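Local coordinates for protein (chymotrypsin/elastase isoinhibitor 1) (Ascaris suum, PDB 1EAI) that inhibits chymotrypsin- and elastase-type serine proteinases, defending the parasitic worm against its host's proteinases, at residues C[7-12]-C[46-51]. Sequence-based numbering, arbitrary orientation.
Sequences PNEVWT and MRRTND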
loop_
_atom_site.group_PDB
_atom_site.type_symbol
_atom_site.label_atom_id
_atom_site.label_comp_id
_atom_site.label_asym_id
_atom_site.label_seq_id
_atom_site.Cartn_x
_atom_site.Cartn_y
_atom_site.Cartn_z
ATOM N N PRO C 7 1.306 21.853 8.309
ATOM C CA PRO C 7 0.413 22.901 7.807
ATOM C C PRO C 7 -0.517 22.562 6.670
ATOM O O PRO C 7 -0.109 21.941 5.722
ATOM C CB PRO C 7 1.324 24.031 7.308
ATOM C CG PRO C 7 2.745 23.774 7.719
ATOM C CD PRO C 7 2.754 22.371 8.267
ATOM N N ASN C 8 -1.806 22.948 6.902
ATOM C CA ASN C 8 -2.969 22.822 6.064
ATOM C C ASN C 8 -3.487 21.386 5.849
ATOM O O ASN C 8 -4.311 21.050 4.940
ATOM C CB ASN C 8 -2.803 23.599 4.765
ATOM C CG ASN C 8 -2.275 25.023 4.790
ATOM O OD1 ASN C 8 -2.883 25.892 5.384
ATOM N ND2 ASN C 8 -1.162 25.289 4.115
ATOM N N GLU C 9 -2.956 20.472 6.629
ATOM C CA GLU C 9 -3.293 19.067 6.601
ATOM C C GLU C 9 -4.380 18.696 7.655
ATOM O O GLU C 9 -4.364 19.134 8.857
ATOM C CB GLU C 9 -2.010 18.286 6.938
ATOM C CG GLU C 9 -0.998 18.207 5.777
ATOM C CD GLU C 9 0.060 17.174 6.074
ATOM O OE1 GLU C 9 0.445 16.747 7.208
ATOM O OE2 GLU C 9 0.650 16.879 4.959
ATOM N N VAL C 10 -5.301 17.814 7.264
ATOM C CA VAL C 10 -6.292 17.484 8.263
ATOM C C VAL C 10 -6.427 15.938 8.409
ATOM O O VAL C 10 -6.482 15.246 7.391
ATOM C CB VAL C 10 -7.628 18.157 7.880
ATOM C CG1 VAL C 10 -8.761 17.472 8.602
ATOM C CG2 VAL C 10 -7.779 19.695 7.993
ATOM N N TRP C 11 -6.362 15.382 9.652
ATOM C CA TRP C 11 -6.470 13.932 9.940
ATOM C C TRP C 11 -7.795 13.245 9.569
ATOM O O TRP C 11 -8.839 13.564 10.074
ATOM C CB TRP C 11 -5.943 13.576 11.385
ATOM C CG TRP C 11 -6.038 12.093 11.750
ATOM C CD1 TRP C 11 -7.143 11.372 12.206
ATOM C CD2 TRP C 11 -5.066 11.078 11.413
ATOM N NE1 TRP C 11 -6.876 9.976 12.177
ATOM C CE2 TRP C 11 -5.593 9.797 11.754
ATOM C CE3 TRP C 11 -3.828 11.169 10.859
ATOM C CZ2 TRP C 11 -4.877 8.625 11.647
ATOM C CZ3 TRP C 11 -3.094 9.982 10.733
ATOM C CH2 TRP C 11 -3.592 8.732 11.149
ATOM N N THR C 12 -7.833 12.263 8.651
ATOM C CA THR C 12 -9.126 11.564 8.387
ATOM C C THR C 12 -8.922 10.018 8.433
ATOM O O THR C 12 -7.808 9.458 8.095
ATOM C CB THR C 12 -9.799 11.963 7.025
ATOM O OG1 THR C 12 -11.054 11.318 6.740
ATOM C CG2 THR C 12 -8.903 11.628 5.872
ATOM N N MET C 46 -6.797 23.235 -1.383
ATOM C CA MET C 46 -5.355 23.010 -1.205
ATOM C C MET C 46 -4.694 22.177 -2.322
ATOM O O MET C 46 -5.324 21.325 -2.978
ATOM C CB MET C 46 -5.123 22.370 0.197
ATOM C CG MET C 46 -5.829 23.099 1.340
ATOM S SD MET C 46 -5.082 24.712 1.770
ATOM C CE MET C 46 -6.218 25.325 3.018
ATOM N N ARG C 47 -3.388 22.282 -2.513
ATOM C CA ARG C 47 -2.674 21.437 -3.521
ATOM C C ARG C 47 -1.274 21.046 -2.988
ATOM O O ARG C 47 -0.765 21.699 -2.062
ATOM C CB ARG C 47 -2.331 22.184 -4.829
ATOM C CG ARG C 47 -3.433 22.657 -5.752
ATOM C CD ARG C 47 -4.068 21.532 -6.563
ATOM N NE ARG C 47 -5.394 21.827 -6.205
ATOM C CZ ARG C 47 -6.378 22.211 -6.921
ATOM N NH1 ARG C 47 -6.272 22.210 -8.219
ATOM N NH2 ARG C 47 -7.485 22.551 -6.262
ATOM N N ARG C 48 -0.650 20.009 -3.558
ATOM C CA ARG C 48 0.726 19.573 -3.170
ATOM C C ARG C 48 1.842 20.157 -4.079
ATOM O O ARG C 48 1.660 20.218 -5.315
ATOM C CB ARG C 48 0.896 18.044 -3.276
ATOM C CG ARG C 48 0.276 17.218 -2.146
ATOM C CD ARG C 48 0.999 17.174 -0.793
ATOM N NE ARG C 48 0.248 16.412 0.216
ATOM C CZ ARG C 48 0.456 16.503 1.533
ATOM N NH1 ARG C 48 1.402 17.334 2.013
ATOM N NH2 ARG C 48 -0.268 15.743 2.383
ATOM N N THR C 49 2.992 20.555 -3.479
ATOM C CA THR C 49 4.182 20.986 -4.209
ATOM C C THR C 49 5.005 19.776 -4.672
ATOM O O THR C 49 4.709 18.641 -4.321
ATOM C CB THR C 49 5.070 21.963 -3.426
ATOM O OG1 THR C 49 5.800 21.360 -2.351
ATOM C CG2 THR C 49 4.157 23.011 -2.827
ATOM N N ASN C 50 6.112 20.015 -5.387
ATOM C CA ASN C 50 6.971 18.931 -5.879
ATOM C C ASN C 50 7.793 18.181 -4.858
ATOM O O ASN C 50 8.202 17.082 -5.094
ATOM C CB ASN C 50 7.812 19.357 -7.099
ATOM C CG ASN C 50 6.898 19.641 -8.303
ATOM O OD1 ASN C 50 6.040 18.809 -8.695
ATOM N ND2 ASN C 50 7.013 20.858 -8.862
ATOM N N ASP C 51 8.023 18.910 -3.822
ATOM C CA ASP C 51 8.688 18.834 -2.561
ATOM C C ASP C 51 7.783 18.262 -1.458
ATOM O O ASP C 51 8.173 18.147 -0.324
ATOM C CB ASP C 51 8.407 20.325 -2.429
ATOM C CG ASP C 51 9.319 21.180 -1.670
ATOM O OD1 ASP C 51 10.431 20.838 -1.285
ATOM O OD2 ASP C 51 8.752 22.372 -1.547
#
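Glu-9 and Arg-48 form a salt bridge that, with a small van der Waals contact between Asn-8 and Met-46, joins segment 7-12 to strand 46-48 of the TIL domain. Side chains alone carry the contact: the nearest CA atoms, those of Asn-8 and Met-46, are 7.7 Å apart, and just 159 Å² is buried. The guanidinium meets the carboxylate end-on, with both terminal nitrogens directed at one oxygen: Arg-48 NH1 lies 3.1 Å and Arg-48 NH2 3.0 Å from Glu-9 OE2. That oxygen sits in the guanidinium plane, yet the two flat groups stand 84° apart, so this is not the coplanar two-oxygen pairing. A bend at chi2 of Arg-48 (-76°) accompanies the turn of its end toward Glu-9, although its CB does not point there. The other carboxylate oxygen, OE1, accepts from the backbone N of Gly-6, which helps fix the carboxylate's rotation. Next to the bridge, Met-46 SD packs 3.9 Å from Asn-8 CB, with the side chains crossing at about a right angle; the Asn-8 amide nitrogen is bonded to Cys-54 O. Arg-48 NH2 also bridges to Glu-18, so the guanidinium's charge is probably balanced by both acids. The contact thus sets the start of segment 7-12, whose strand 10-12 pairs antiparallel with strand 37-39, against strand 46-48, which pairs likewise with strand 54-56.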